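Long-range contact in DUF917 domain-containing protein (Chromobacterium violaceum, PDB 2O3I), which is of unknown function but, from its S-Me-THD-like domains, may be related to S-methyl thiohydantoin desulfurases: residues 144-158 / 206-220. The protein carries 2 engineered substitutions. Sequence-based numbering, arbitrary orientation.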
loop_
_atom_site.group_PDB
_atom_site.type_symbol
_atom_site.label_atom_id
_atom_site.label_comp_id
_atom_site.label_asym_id
_atom_site.label_seq_id
_atom_site.Cartn_x
_atom_site.Cartn_y
_atom_site.Cartn_z
ATOM N N LEU A 144 19.133 7.877 4.756
ATOM C CA LEU A 144 20.123 6.804 4.727
ATOM C C LEU A 144 20.942 6.929 3.448
ATOM O O LEU A 144 20.416 7.332 2.410
ATOM C CB LEU A 144 19.443 5.435 4.773
ATOM C CG LEU A 144 18.625 5.153 6.033
ATOM C CD1 LEU A 144 18.033 3.758 5.955
ATOM C CD2 LEU A 144 19.519 5.287 7.261
ATOM N N THR A 145 22.222 6.579 3.516
ATOM C CA THR A 145 23.093 6.690 2.346
ATOM C C THR A 145 22.650 5.862 1.141
ATOM O O THR A 145 23.006 6.184 -0.001
ATOM C CB THR A 145 24.550 6.342 2.710
ATOM O OG1 THR A 145 24.604 5.076 3.369
ATOM C CG2 THR A 145 25.117 7.405 3.630
ATOM N N TYR A 146 21.863 4.813 1.390
ATOM C CA TYR A 146 21.356 3.955 0.318
ATOM C C TYR A 146 20.565 4.819 -0.663
ATOM O O TYR A 146 20.717 4.706 -1.885
ATOM C CB TYR A 146 20.418 2.869 0.879
ATOM C CG TYR A 146 21.006 1.991 1.963
ATOM C CD1 TYR A 146 21.954 1.009 1.666
ATOM C CD2 TYR A 146 20.611 2.143 3.288
ATOM C CE1 TYR A 146 22.494 0.200 2.670
ATOM C CE2 TYR A 146 21.141 1.341 4.295
ATOM C CZ TYR A 146 22.083 0.374 3.984
ATOM O OH TYR A 146 22.623 -0.398 4.991
ATOM N N ALA A 147 19.713 5.680 -0.114
ATOM C CA ALA A 147 18.889 6.568 -0.922
ATOM C C ALA A 147 19.716 7.632 -1.660
ATOM O O ALA A 147 19.448 7.941 -2.824
ATOM C CB ALA A 147 17.831 7.235 -0.041
ATOM N N ALA A 148 20.721 8.187 -0.989
ATOM C CA ALA A 148 21.571 9.208 -1.595
ATOM C C ALA A 148 22.382 8.633 -2.754
ATOM O O ALA A 148 22.553 9.286 -3.794
ATOM C CB ALA A 148 22.509 9.804 -0.543
ATOM N N ALA A 149 22.884 7.417 -2.564
ATOM C CA ALA A 149 23.671 6.741 -3.585
ATOM C C ALA A 149 22.793 6.349 -4.770
ATOM O O ALA A 149 23.293 5.922 -5.804
ATOM C CB ALA A 149 24.335 5.502 -3.002
ATOM N N GLY A 150 21.481 6.474 -4.611
ATOM C CA GLY A 150 20.599 6.125 -5.706
ATOM C C GLY A 150 20.363 4.646 -5.993
ATOM O O GLY A 150 20.112 4.274 -7.147
ATOM N N VAL A 151 20.460 3.808 -4.954
ATOM C CA VAL A 151 20.210 2.358 -5.089
ATOM C C VAL A 151 18.726 2.153 -5.279
ATOM O O VAL A 151 17.940 2.646 -4.489
ATOM C CB VAL A 151 20.567 1.591 -3.784
ATOM C CG1 VAL A 151 20.189 0.161 -3.930
ATOM C CG2 VAL A 151 22.035 1.695 -3.557
ATOM N N PRO A 152 18.309 1.453 -6.348
ATOM C CA PRO A 152 16.864 1.274 -6.517
ATOM C C PRO A 152 16.273 0.756 -5.214
ATOM O O PRO A 152 16.763 -0.218 -4.655
ATOM C CB PRO A 152 16.771 0.260 -7.656
ATOM C CG PRO A 152 17.960 0.615 -8.496
ATOM C CD PRO A 152 19.051 0.806 -7.446
ATOM N N PRO A 153 15.227 1.423 -4.704
ATOM C CA PRO A 153 14.584 1.011 -3.452
ATOM C C PRO A 153 13.694 -0.220 -3.566
ATOM O O PRO A 153 13.432 -0.894 -2.566
ATOM C CB PRO A 153 13.794 2.258 -3.050
ATOM C CG PRO A 153 13.378 2.816 -4.371
ATOM C CD PRO A 153 14.663 2.699 -5.185
ATOM N N THR A 154 13.219 -0.507 -4.775
ATOM C CA THR A 154 12.355 -1.663 -4.990
ATOM C C THR A 154 12.980 -2.543 -6.064
ATOM O O THR A 154 13.813 -2.089 -6.837
ATOM C CB THR A 154 10.949 -1.246 -5.459
ATOM O OG1 THR A 154 11.033 -0.715 -6.784
ATOM C CG2 THR A 154 10.365 -0.194 -4.540
ATOM N N PRO A 155 12.576 -3.817 -6.136
ATOM C CA PRO A 155 11.586 -4.515 -5.316
ATOM C C PRO A 155 11.832 -4.442 -3.814
ATOM O O PRO A 155 12.964 -4.600 -3.346
ATOM C CB PRO A 155 11.673 -5.950 -5.826
ATOM C CG PRO A 155 12.105 -5.791 -7.241
ATOM C CD PRO A 155 13.169 -4.734 -7.121
ATOM N N ALA A 156 10.761 -4.196 -3.065
ATOM C CA ALA A 156 10.836 -4.138 -1.609
ATOM C C ALA A 156 9.992 -5.314 -1.111
ATOM O O ALA A 156 8.934 -5.606 -1.673
ATOM C CB ALA A 156 10.270 -2.829 -1.100
ATOM N N PHE A 157 10.455 -5.999 -0.073
ATOM C CA PHE A 157 9.707 -7.138 0.432
ATOM C C PHE A 157 9.299 -6.957 1.892
ATOM O O PHE A 157 10.137 -6.682 2.745
ATOM C CB PHE A 157 10.542 -8.419 0.286
ATOM C CG PHE A 157 10.996 -8.703 -1.129
ATOM C CD1 PHE A 157 10.099 -9.177 -2.089
ATOM C CD2 PHE A 157 12.315 -8.476 -1.504
ATOM C CE1 PHE A 157 10.514 -9.419 -3.412
ATOM C CE2 PHE A 157 12.742 -8.711 -2.816
ATOM C CZ PHE A 157 11.837 -9.184 -3.774
ATOM N N LEU A 158 8.002 -7.089 2.159
ATOM C CA LEU A 158 7.462 -7.000 3.512
ATOM C C LEU A 158 6.938 -8.394 3.847
ATOM O O LEU A 158 6.248 -9.012 3.038
ATOM C CB LEU A 158 6.323 -5.987 3.587
ATOM C CG LEU A 158 6.715 -4.517 3.516
ATOM C CD1 LEU A 158 5.442 -3.680 3.422
ATOM C CD2 LEU A 158 7.542 -4.126 4.736
ATOM N N LEU A 206 11.282 -6.328 6.613
ATOM C CA LEU A 206 11.511 -5.581 5.382
ATOM C C LEU A 206 12.838 -5.962 4.749
ATOM O O LEU A 206 13.839 -6.161 5.437
ATOM C CB LEU A 206 11.499 -4.074 5.657
ATOM C CG LEU A 206 12.041 -3.150 4.558
ATOM C CD1 LEU A 206 11.147 -3.213 3.322
ATOM C CD2 LEU A 206 12.116 -1.728 5.096
ATOM N N ALA A 207 12.832 -6.070 3.428
ATOM C CA ALA A 207 14.035 -6.390 2.679
ATOM C C ALA A 207 13.978 -5.551 1.409
ATOM O O ALA A 207 13.071 -5.708 0.581
ATOM C CB ALA A 207 14.082 -7.881 2.339
HETATM N N MSE A 208 14.938 -4.643 1.268
HETATM C CA MSE A 208 14.985 -3.772 0.100
HETATM C C MSE A 208 16.417 -3.339 -0.192
HETATM O O MSE A 208 17.350 -3.708 0.529
HETATM C CB MSE A 208 14.086 -2.540 0.320
HETATM C CG MSE A 208 14.487 -1.645 1.493
HETATM SE SE MSE A 208 13.195 -0.223 1.810
HETATM C CE MSE A 208 13.736 1.002 0.412
ATOM N N TRP A 209 16.586 -2.567 -1.261
ATOM C CA TRP A 209 17.899 -2.076 -1.657
ATOM C C TRP A 209 18.913 -3.192 -1.961
ATOM O O TRP A 209 20.055 -3.175 -1.487
ATOM C CB TRP A 209 18.448 -1.118 -0.583
ATOM C CG TRP A 209 17.860 0.282 -0.665
ATOM C CD1 TRP A 209 17.613 0.999 -1.804
ATOM C CD2 TRP A 209 17.525 1.146 0.428
ATOM N NE1 TRP A 209 17.153 2.252 -1.491
ATOM C CE2 TRP A 209 17.089 2.374 -0.129
ATOM C CE3 TRP A 209 17.553 1.006 1.823
ATOM C CZ2 TRP A 209 16.683 3.459 0.659
ATOM C CZ3 TRP A 209 17.149 2.086 2.612
ATOM C CH2 TRP A 209 16.720 3.297 2.026
HETATM N N MSE A 210 18.485 -4.165 -2.753
HETATM C CA MSE A 210 19.371 -5.250 -3.150
HETATM C C MSE A 210 20.538 -4.610 -3.907
HETATM O O MSE A 210 20.334 -3.728 -4.744
HETATM C CB MSE A 210 18.631 -6.231 -4.055
HETATM C CG MSE A 210 17.523 -7.005 -3.364
HETATM SE SE MSE A 210 16.608 -8.195 -4.597
HETATM C CE MSE A 210 15.227 -6.967 -5.184
HETATM N N MSE A 211 21.760 -5.047 -3.614
HETATM C CA MSE A 211 22.930 -4.469 -4.266
HETATM C C MSE A 211 23.978 -5.479 -4.722
HETATM O O MSE A 211 24.158 -6.539 -4.113
HETATM C CB MSE A 211 23.613 -3.470 -3.322
HETATM C CG MSE A 211 22.709 -2.340 -2.831
HETATM SE SE MSE A 211 23.423 -1.447 -1.246
HETATM C CE MSE A 211 22.565 0.239 -1.405
ATOM N N SER A 212 24.675 -5.121 -5.794
ATOM C CA SER A 212 25.753 -5.932 -6.331
ATOM C C SER A 212 26.969 -5.373 -5.606
ATOM O O SER A 212 26.900 -4.282 -5.050
ATOM C CB SER A 212 25.880 -5.713 -7.831
ATOM N N PRO A 213 28.089 -6.112 -5.581
ATOM C CA PRO A 213 29.279 -5.599 -4.888
ATOM C C PRO A 213 29.740 -4.227 -5.393
ATOM O O PRO A 213 30.366 -3.463 -4.660
ATOM C CB PRO A 213 30.322 -6.686 -5.147
ATOM C CG PRO A 213 29.490 -7.935 -5.194
ATOM C CD PRO A 213 28.296 -7.503 -6.025
ATOM N N ALA A 214 29.422 -3.924 -6.647
ATOM C CA ALA A 214 29.818 -2.659 -7.251
ATOM C C ALA A 214 29.125 -1.494 -6.564
ATOM O O ALA A 214 29.747 -0.467 -6.278
ATOM C CB ALA A 214 29.490 -2.666 -8.743
ATOM N N GLN A 215 27.837 -1.661 -6.293
ATOM C CA GLN A 215 27.050 -0.622 -5.638
ATOM C C GLN A 215 27.383 -0.427 -4.165
ATOM O O GLN A 215 27.319 0.688 -3.664
ATOM C CB GLN A 215 25.558 -0.933 -5.758
ATOM C CG GLN A 215 25.023 -0.898 -7.166
ATOM C CD GLN A 215 23.569 -1.321 -7.241
ATOM O OE1 GLN A 215 23.218 -2.443 -6.875
ATOM N NE2 GLN A 215 22.714 -0.421 -7.720
ATOM N N LEU A 216 27.738 -1.508 -3.473
ATOM C CA LEU A 216 28.036 -1.433 -2.041
ATOM C C LEU A 216 28.898 -0.275 -1.568
ATOM O O LEU A 216 28.512 0.447 -0.652
ATOM C CB LEU A 216 28.691 -2.719 -1.548
ATOM C CG LEU A 216 27.838 -3.748 -0.818
ATOM C CD1 LEU A 216 28.780 -4.558 0.071
ATOM C CD2 LEU A 216 26.758 -3.090 0.024
ATOM N N GLY A 217 30.076 -0.129 -2.170
ATOM C CA GLY A 217 30.992 0.929 -1.787
ATOM C C GLY A 217 30.374 2.301 -1.614
ATOM O O GLY A 217 30.295 2.825 -0.496
ATOM N N GLY A 218 29.936 2.892 -2.720
ATOM C CA GLY A 218 29.338 4.214 -2.665
ATOM C C GLY A 218 28.061 4.245 -1.854
ATOM O O GLY A 218 27.685 5.279 -1.306
ATOM N N ALA A 219 27.395 3.101 -1.761
ATOM C CA ALA A 219 26.135 3.013 -1.031
ATOM C C ALA A 219 26.321 3.007 0.480
ATOM O O ALA A 219 25.453 3.467 1.218
ATOM C CB ALA A 219 25.370 1.770 -1.469
ATOM N N LEU A 220 27.458 2.493 0.936
ATOM C CA LEU A 220 27.747 2.424 2.357
ATOM C C LEU A 220 29.015 3.198 2.726
ATOM O O LEU A 220 30.036 2.602 3.072
ATOM C CB LEU A 220 27.888 0.957 2.796
ATOM C CG LEU A 220 26.643 0.054 2.908
ATOM C CD1 LEU A 220 25.938 -0.052 1.580
ATOM C CD2 LEU A 220 27.059 -1.337 3.360
HETATM O O HOH W 1 17.647 -2.426 -5.613
HETATM O O HOH W 2 15.624 -3.693 -3.938
#
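F157 and A207 form an antiparallel hydrogen-bonded pair between strands 156-159 and 203-211 of the mixed eight-stranded sheet, with F157 N to A207 O at 2.7 Å and A207 N to F157 O at 2.8 Å. Their side chains lie on the face covered by helix 81-96; L158 and L206 meet on the other face. W209, with positive phi and psi, interrupts the extended backbone locally, within strand 203-211. Here water 2 links P155 O, just ahead of strand 156-159, to M210 N, while water 1 joins P152 O to M210 O.

The W209 indole is clamped on both faces. From helix 145-148, Y146 places CB over the six-membered ring, a CH-pi contact 3.4 Å from its centroid, and selenomethionine M208 CE covers the opposite face. Because CG of M208 lies between its backbone N and carbonyl carbon (chi1 62°) and the chain turns at the CG-SE bond, that methyl folds back beneath the indole. The Y146 and W209 ring planes lie within 23° of each other, but the tyrosine is displaced so far that there is little stacking; Y146 OH reaches on to A106 O. SE of selenomethionine M211 lies at the edge of the Y146 ring, a Met-aromatic contact. Nearby, A149 CB packs against A219 of helix 213-219. V151 and P152 carbonyls face the indole edge near its plane, and a chi1 of 175° sends V151 CG1 to W209 CD1, 3.4 Å away.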